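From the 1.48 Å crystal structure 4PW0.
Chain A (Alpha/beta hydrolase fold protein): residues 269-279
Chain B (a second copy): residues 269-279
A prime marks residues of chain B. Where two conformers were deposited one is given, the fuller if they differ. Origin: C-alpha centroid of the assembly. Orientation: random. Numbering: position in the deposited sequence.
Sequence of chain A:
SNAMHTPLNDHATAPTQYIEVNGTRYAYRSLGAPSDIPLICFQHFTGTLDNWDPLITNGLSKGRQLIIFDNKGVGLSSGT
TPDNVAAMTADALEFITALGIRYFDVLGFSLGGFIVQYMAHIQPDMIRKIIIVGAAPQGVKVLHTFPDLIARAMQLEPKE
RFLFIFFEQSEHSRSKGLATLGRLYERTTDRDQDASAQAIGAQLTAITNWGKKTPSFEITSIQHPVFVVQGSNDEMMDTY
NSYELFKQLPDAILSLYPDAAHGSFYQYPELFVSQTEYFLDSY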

ATOM      1  N   PRO A 269     -12.393  -3.422  -3.925  1.00 14.91           N
ATOM      2  CA  PRO A 269     -12.194  -2.969  -5.284  1.00 15.60           C
ATOM      3  C   PRO A 269     -12.007  -1.462  -5.409  1.00 15.31           C
ATOM      4  O   PRO A 269     -11.251  -1.004  -6.282  1.00 17.09           O
ATOM      5  CB  PRO A 269     -13.471  -3.451  -6.000  1.00 16.42           C
ATOM      6  CG  PRO A 269     -14.528  -3.484  -4.905  1.00 17.08           C
ATOM      7  CD  PRO A 269     -13.731  -4.023  -3.720  1.00 15.57           C
ATOM      8  N   GLU A 270     -12.708  -0.671  -4.604  1.00 15.33           N
ATOM      9  CA  GLU A 270     -12.540   0.768  -4.690  0.60 16.37           C
ATOM     10  C   GLU A 270     -11.182   1.260  -4.146  1.00 16.46           C
ATOM     11  O   GLU A 270     -10.556   2.184  -4.689  1.00 17.18           O
ATOM     12  CB  GLU A 270     -13.707   1.480  -4.026  0.60 19.96           C
ATOM     13  CG  GLU A 270     -14.989   1.253  -4.804  0.60 24.80           C
ATOM     14  CD  GLU A 270     -16.099   2.199  -4.448  0.60 34.82           C
ATOM     15  OE1 GLU A 270     -16.272   2.513  -3.256  0.60 38.23           O
ATOM     16  OE2 GLU A 270     -16.804   2.604  -5.389  0.60 34.74           O
ATOM     17  N   LEU A 271     -10.693   0.570  -3.106  1.00 16.27           N
ATOM     18  CA  LEU A 271      -9.351   0.838  -2.603  1.00 15.61           C
ATOM     19  C   LEU A 271      -8.325   0.522  -3.726  1.00 14.95           C
ATOM     20  O   LEU A 271      -7.406   1.294  -4.001  1.00 15.84           O
ATOM     21  CB  LEU A 271      -9.085  -0.020  -1.386  1.00 15.39           C
ATOM     22  CG  LEU A 271      -7.700  -0.011  -0.774  1.00 15.64           C
ATOM     23  CD1 LEU A 271      -7.271   1.369  -0.334  1.00 18.18           C
ATOM     24  CD2 LEU A 271      -7.627  -1.013   0.392  1.00 17.03           C
ATOM     25  N   PHE A 272      -8.506  -0.649  -4.332  1.00 14.38           N
ATOM     26  CA  PHE A 272      -7.599  -1.050  -5.421  1.00 14.81           C
ATOM     27  C   PHE A 272      -7.587  -0.032  -6.557  1.00 15.36           C
ATOM     28  O   PHE A 272      -6.530   0.336  -7.052  1.00 15.40           O
ATOM     29  CB  PHE A 272      -7.976  -2.437  -5.938  1.00 14.90           C
ATOM     30  CG  PHE A 272      -7.130  -2.882  -7.088  1.00 14.20           C
ATOM     31  CD1 PHE A 272      -5.855  -3.348  -6.874  1.00 14.93           C
ATOM     32  CD2 PHE A 272      -7.590  -2.791  -8.391  1.00 15.31           C
ATOM     33  CE1 PHE A 272      -5.055  -3.745  -7.923  1.00 15.68           C
ATOM     34  CE2 PHE A 272      -6.775  -3.170  -9.449  1.00 15.42           C
ATOM     35  CZ  PHE A 272      -5.510  -3.651  -9.231  1.00 16.20           C
ATOM     36  N   VAL A 273      -8.782   0.375  -7.000  1.00 15.52           N
ATOM     37  CA  VAL A 273      -8.849   1.371  -8.086  1.00 16.36           C
ATOM     38  C   VAL A 273      -8.159   2.661  -7.685  1.00 16.57           C
ATOM     39  O   VAL A 273      -7.384   3.235  -8.453  1.00 17.51           O
ATOM     40  CB  VAL A 273     -10.298   1.620  -8.506  1.00 16.53           C
ATOM     41  CG1 VAL A 273     -10.387   2.835  -9.412  1.00 18.88           C
ATOM     42  CG2 VAL A 273     -10.874   0.394  -9.183  1.00 18.83           C
ATOM     43  N   SER A 274      -8.423   3.138  -6.459  1.00 16.37           N
ATOM     44  CA  SER A 274      -7.805   4.383  -6.009  1.00 16.62           C
ATOM     45  C   SER A 274      -6.281   4.325  -6.032  1.00 17.43           C
ATOM     46  O   SER A 274      -5.581   5.221  -6.540  1.00 19.24           O
ATOM     47  CB  SER A 274      -8.285   4.730  -4.630  1.00 17.62           C
ATOM     48  OG  SER A 274      -7.643   5.916  -4.174  1.00 21.52           O
ATOM     49  N   GLN A 275      -5.775   3.213  -5.528  1.00 15.10           N
ATOM     50  CA  GLN A 275      -4.316   3.044  -5.491  1.00 15.22           C
ATOM     51  C   GLN A 275      -3.703   2.893  -6.869  1.00 15.26           C
ATOM     52  O   GLN A 275      -2.637   3.503  -7.156  1.00 16.51           O
ATOM     53  CB  GLN A 275      -3.959   1.850  -4.620  1.00 15.17           C
ATOM     54  CG  GLN A 275      -4.273   2.064  -3.178  1.00 18.96           C
ATOM     55  CD  GLN A 275      -3.711   0.971  -2.308  1.00 20.98           C
ATOM     56  OE1 GLN A 275      -3.530  -0.142  -2.736  1.00 21.28           O
ATOM     57  NE2 GLN A 275      -3.485   1.330  -1.018  1.00 25.36           N
ATOM     58  N   THR A 276      -4.348   2.072  -7.706  1.00 15.27           N
ATOM     59  CA  THR A 276      -3.864   1.747  -9.049  0.60 16.61           C
ATOM     60  C   THR A 276      -3.938   2.946  -9.999  1.00 16.32           C
ATOM     61  O   THR A 276      -3.025   3.172 -10.814  1.00 17.18           O
ATOM     62  CB  THR A 276      -4.663   0.542  -9.642  0.60 16.91           C
ATOM     63  OG1 THR A 276      -4.493  -0.577  -8.788  0.60 21.42           O
ATOM     64  CG2 THR A 276      -4.139   0.165 -11.008  0.60 19.83           C
ATOM     65  N   GLU A 277      -5.017   3.723  -9.882  1.00 16.63           N
ATOM     66  CA  GLU A 277      -5.152   4.900 -10.711  1.00 18.38           C
ATOM     67  C   GLU A 277      -4.029   5.894 -10.427  1.00 18.10           C
ATOM     68  O   GLU A 277      -3.431   6.453 -11.372  1.00 19.47           O
ATOM     69  CB  GLU A 277      -6.543   5.507 -10.472  1.00 24.82           C
ATOM     70  CG  GLU A 277      -6.829   6.803 -11.126  1.00 31.45           C
ATOM     71  CD  GLU A 277      -8.269   7.135 -10.785  1.00 44.36           C
ATOM     72  OE1 GLU A 277      -8.612   7.144  -9.566  1.00 51.34           O
ATOM     73  OE2 GLU A 277      -9.060   7.295 -11.724  1.00 47.29           O
ATOM     74  N   TYR A 278      -3.697   6.143  -9.157  1.00 16.99           N
ATOM     75  CA  TYR A 278      -2.583   6.973  -8.856  1.00 18.31           C
ATOM     76  C   TYR A 278      -1.271   6.429  -9.422  1.00 17.62           C
ATOM     77  O   TYR A 278      -0.440   7.148 -10.021  1.00 18.39           O
ATOM     78  CB  TYR A 278      -2.445   7.265  -7.332  1.00 18.72           C
ATOM     79  CG  TYR A 278      -1.288   8.169  -7.051  1.00 18.95           C
ATOM     80  CD1 TYR A 278      -1.435   9.568  -7.137  1.00 20.85           C
ATOM     81  CD2 TYR A 278      -0.023   7.673  -6.824  1.00 19.10           C
ATOM     82  CE1 TYR A 278      -0.340  10.371  -6.963  1.00 21.09           C
ATOM     83  CE2 TYR A 278       1.086   8.495  -6.693  1.00 19.96           C
ATOM     84  CZ  TYR A 278       0.896   9.862  -6.759  1.00 22.03           C
ATOM     85  OH  TYR A 278       2.010  10.684  -6.668  1.00 24.29           O
ATOM     86  N   PHE A 279      -1.040   5.140  -9.175  1.00 16.57           N
ATOM     87  CA  PHE A 279       0.158   4.511  -9.652  1.00 16.54           C
ATOM     88  C   PHE A 279       0.333   4.723 -11.166  1.00 17.61           C
ATOM     89  O   PHE A 279       1.385   5.140 -11.604  1.00 18.58           O
ATOM     90  CB  PHE A 279       0.127   3.031  -9.300  1.00 16.22           C
ATOM     91  CG  PHE A 279       1.240   2.217  -9.915  1.00 16.20           C
ATOM     92  CD1 PHE A 279       2.549   2.344  -9.463  1.00 16.40           C
ATOM     93  CD2 PHE A 279       0.982   1.320 -10.926  1.00 15.92           C
ATOM     94  CE1 PHE A 279       3.572   1.579 -10.016  1.00 16.83           C
ATOM     95  CE2 PHE A 279       1.990   0.549 -11.487  1.00 16.45           C
ATOM     96  CZ  PHE A 279       3.273   0.689 -11.026  1.00 16.77           C
TER
ATOM     97  N   PRO B 269       5.963  11.999  -1.074  1.00 14.91           N
ATOM     98  CA  PRO B 269       4.900  12.699  -0.386  1.00 15.60           C
ATOM     99  C   PRO B 269       3.578  12.706  -1.144  1.00 15.31           C
ATOM    100  O   PRO B 269       2.507  12.669  -0.516  1.00 17.09           O
ATOM    101  CB  PRO B 269       5.473  14.120  -0.218  1.00 16.42           C
ATOM    102  CG  PRO B 269       6.435  14.280  -1.387  1.00 17.08           C
ATOM    103  CD  PRO B 269       7.078  12.898  -1.452  1.00 15.57           C
ATOM    104  N   GLU B 270       3.611  12.806  -2.468  1.00 15.33           N
ATOM    105  CA  GLU B 270       2.368  12.802  -3.218  0.60 16.37           C
ATOM    106  C   GLU B 270       1.675  11.422  -3.245  1.00 16.46           C
ATOM    107  O   GLU B 270       0.440  11.310  -3.175  1.00 17.18           O
ATOM    108  CB  GLU B 270       2.589  13.351  -4.617  0.60 19.96           C
ATOM    109  CG  GLU B 270       2.935  14.827  -4.567  0.60 24.80           C
ATOM    110  CD  GLU B 270       2.807  15.533  -5.886  0.60 34.82           C
ATOM    111  OE1 GLU B 270       3.178  14.955  -6.924  0.60 38.23           O
ATOM    112  OE2 GLU B 270       2.343  16.687  -5.853  0.60 34.74           O
ATOM    113  N   LEU B 271       2.496  10.364  -3.266  1.00 16.27           N
ATOM    114  CA  LEU B 271       1.968   9.011  -3.137  1.00 15.61           C
ATOM    115  C   LEU B 271       1.281   8.875  -1.750  1.00 14.95           C
ATOM    116  O   LEU B 271       0.170   8.358  -1.624  1.00 15.84           O
ATOM    117  CB  LEU B 271       3.095   8.011  -3.271  1.00 15.39           C
ATOM    118  CG  LEU B 271       2.802   6.544  -3.034  1.00 15.64           C
ATOM    119  CD1 LEU B 271       1.740   6.009  -3.965  1.00 18.18           C
ATOM    120  CD2 LEU B 271       4.097   5.720  -3.136  1.00 17.03           C
ATOM    121  N   PHE B 272       2.000   9.328  -0.726  1.00 14.38           N
ATOM    122  CA  PHE B 272       1.445   9.259   0.637  1.00 14.81           C
ATOM    123  C   PHE B 272       0.115   9.999   0.749  1.00 15.36           C
ATOM    124  O   PHE B 272      -0.834   9.488   1.327  1.00 15.40           O
ATOM    125  CB  PHE B 272       2.455   9.802   1.646  1.00 14.90           C
ATOM    126  CG  PHE B 272       1.932   9.816   3.047  1.00 14.20           C
ATOM    127  CD1 PHE B 272       1.876   8.656   3.780  1.00 14.93           C
ATOM    128  CD2 PHE B 272       1.449  10.983   3.617  1.00 15.31           C
ATOM    129  CE1 PHE B 272       1.380   8.648   5.066  1.00 15.68           C
ATOM    130  CE2 PHE B 272       0.929  10.969   4.904  1.00 15.42           C
ATOM    131  CZ  PHE B 272       0.891   9.813   5.639  1.00 16.20           C
ATOM    132  N   VAL B 273       0.080  11.234   0.235  1.00 15.52           N
ATOM    133  CA  VAL B 273      -1.177  12.004   0.291  1.00 16.36           C
ATOM    134  C   VAL B 273      -2.293  11.281  -0.441  1.00 16.57           C
ATOM    135  O   VAL B 273      -3.415  11.170   0.058  1.00 17.51           O
ATOM    136  CB  VAL B 273      -0.974  13.417  -0.257  1.00 16.53           C
ATOM    137  CG1 VAL B 273      -2.312  14.105  -0.460  1.00 18.88           C
ATOM    138  CG2 VAL B 273      -0.083  14.223   0.665  1.00 18.83           C
ATOM    139  N   SER B 274      -1.997  10.763  -1.642  1.00 16.37           N
ATOM    140  CA  SER B 274      -3.025  10.064  -2.411  1.00 16.62           C
ATOM    141  C   SER B 274      -3.613   8.873  -1.660  1.00 17.43           C
ATOM    142  O   SER B 274      -4.839   8.679  -1.560  1.00 19.24           O
ATOM    143  CB  SER B 274      -2.469   9.615  -3.730  1.00 17.62           C
ATOM    144  OG  SER B 274      -3.457   8.891  -4.454  1.00 21.52           O
ATOM    145  N   GLN B 275      -2.712   8.108  -1.070  1.00 15.10           N
ATOM    146  CA  GLN B 275      -3.158   6.926  -0.319  1.00 15.22           C
ATOM    147  C   GLN B 275      -3.923   7.279   0.940  1.00 15.26           C
ATOM    148  O   GLN B 275      -4.971   6.647   1.241  1.00 16.51           O
ATOM    149  CB  GLN B 275      -1.962   6.049   0.017  1.00 15.17           C
ATOM    150  CG  GLN B 275      -1.341   5.424  -1.185  1.00 18.96           C
ATOM    151  CD  GLN B 275      -0.309   4.391  -0.817  1.00 20.98           C
ATOM    152  OE1 GLN B 275       0.298   4.453   0.224  1.00 21.28           O
ATOM    153  NE2 GLN B 275      -0.091   3.440  -1.762  1.00 25.36           N
ATOM    154  N   THR B 276      -3.396   8.259   1.685  1.00 15.27           N
ATOM    155  CA  THR B 276      -3.955   8.684   2.971  0.60 16.61           C
ATOM    156  C   THR B 276      -5.307   9.386   2.812  1.00 16.32           C
ATOM    157  O   THR B 276      -6.233   9.177   3.617  1.00 17.18           O
ATOM    158  CB  THR B 276      -2.950   9.615   3.723  0.60 16.91           C
ATOM    159  OG1 THR B 276      -1.745   8.899   3.938  0.60 21.42           O
ATOM    160  CG2 THR B 276      -3.495  10.020   5.073  0.60 19.83           C
ATOM    161  N   GLU B 277      -5.424  10.206   1.765  1.00 16.63           N
ATOM    162  CA  GLU B 277      -6.678  10.881   1.514  1.00 18.38           C
ATOM    163  C   GLU B 277      -7.790   9.873   1.239  1.00 18.10           C
ATOM    164  O   GLU B 277      -8.910  10.010   1.778  1.00 19.47           O
ATOM    165  CB  GLU B 277      -6.477  11.862   0.349  1.00 24.82           C
ATOM    166  CG  GLU B 277      -7.684  12.556  -0.156  1.00 31.45           C
ATOM    167  CD  GLU B 277      -7.199  13.499  -1.240  1.00 44.36           C
ATOM    168  OE1 GLU B 277      -6.506  13.023  -2.187  1.00 51.34           O
ATOM    169  OE2 GLU B 277      -7.434  14.707  -1.098  1.00 47.29           O
ATOM    170  N   TYR B 278      -7.539   8.845   0.423  1.00 16.99           N
ATOM    171  CA  TYR B 278      -8.511   7.826   0.231  1.00 18.31           C
ATOM    172  C   TYR B 278      -8.878   7.110   1.531  1.00 17.62           C
ATOM    173  O   TYR B 278     -10.060   6.859   1.858  1.00 18.39           O
ATOM    174  CB  TYR B 278      -8.097   6.797  -0.864  1.00 18.72           C
ATOM    175  CG  TYR B 278      -9.154   5.760  -1.067  1.00 18.95           C
ATOM    176  CD1 TYR B 278     -10.237   6.001  -1.936  1.00 20.85           C
ATOM    177  CD2 TYR B 278      -9.176   4.598  -0.328  1.00 19.10           C
ATOM    178  CE1 TYR B 278     -11.237   5.073  -2.037  1.00 21.09           C
ATOM    179  CE2 TYR B 278     -10.217   3.686  -0.406  1.00 19.96           C
ATOM    180  CZ  TYR B 278     -11.248   3.947  -1.288  1.00 22.03           C
ATOM    181  OH  TYR B 278     -12.310   3.055  -1.339  1.00 24.29           O
ATOM    182  N   PHE B 279      -7.842   6.710   2.269  1.00 16.57           N
ATOM    183  CA  PHE B 279      -8.056   6.026   3.512  1.00 16.54           C
ATOM    184  C   PHE B 279      -8.991   6.826   4.435  1.00 17.61           C
ATOM    185  O   PHE B 279      -9.951   6.287   4.945  1.00 18.58           O
ATOM    186  CB  PHE B 279      -6.714   5.757   4.178  1.00 16.22           C
ATOM    187  CG  PHE B 279      -6.811   5.214   5.584  1.00 16.20           C
ATOM    188  CD1 PHE B 279      -7.239   3.912   5.818  1.00 16.40           C
ATOM    189  CD2 PHE B 279      -6.463   5.991   6.665  1.00 15.92           C
ATOM    190  CE1 PHE B 279      -7.308   3.405   7.112  1.00 16.83           C
ATOM    191  CE2 PHE B 279      -6.525   5.500   7.962  1.00 16.45           C
ATOM    192  CZ  PHE B 279      -6.948   4.213   8.169  1.00 16.77           C
TER
HETATM  193  O   HOH W   1     -14.877   3.939  -1.768  1.00 34.90           O
HETATM  194  O   HOH W   2      -3.335   6.174  -4.160  1.00 24.99           O
HETATM  195  O   HOH W   3      -5.415   5.498  -2.643  1.00 24.99           O
HETATM  196  O   HOH W   4       2.166  13.017  -8.114  1.00 34.90           O

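Two copies of one helix, related by an exact two-fold axis, pack nearly antiparallel (161°, axes 9.9 Å apart) and bury 464 Å² without a direct hydrogen bond between them. Pro269′ points away and makes no contact. Glu270′ is exposed, its CB 3.4 Å from Tyr278 OH, and its carboxylate reaches the same hydroxyl through water 4, which donates to Glu270′ OE1 (2.5 Å) and hydrogen-bonds Tyr278 OH (2.7 Å). Leu271′, buried, supplies an apolar surface for the tyrosine ring, CD1 to Tyr278 CE2 3.7 Å; its backbone N is 3.5 Å from Tyr278 OH, but the angle is too poor for a hydrogen bond. Phe272′ and Val273′ stay clear of the partner. Ser274′ points toward chain A, and its small side chain lets the Tyr278 ring lie close: CB stands over one face, 4.0 Å from the ring centroid, in a CH-pi contact, while OG binds water 2 (2.7 Å), which donates weakly to Ser274 O (3.4 Å). Gln275′ meets its own mate near the axis, NE2 to Gln275 NE2 4.1 Å. Thr276′ and Glu277′ are out of reach; Thr276′ OG1 instead donates to Phe272′ O (2.8 Å). Tyr278′ (chi1 t) points toward chain A and repeats the ring packing against Leu271 and Ser274, its hydroxyl joined to Glu270 by water 1.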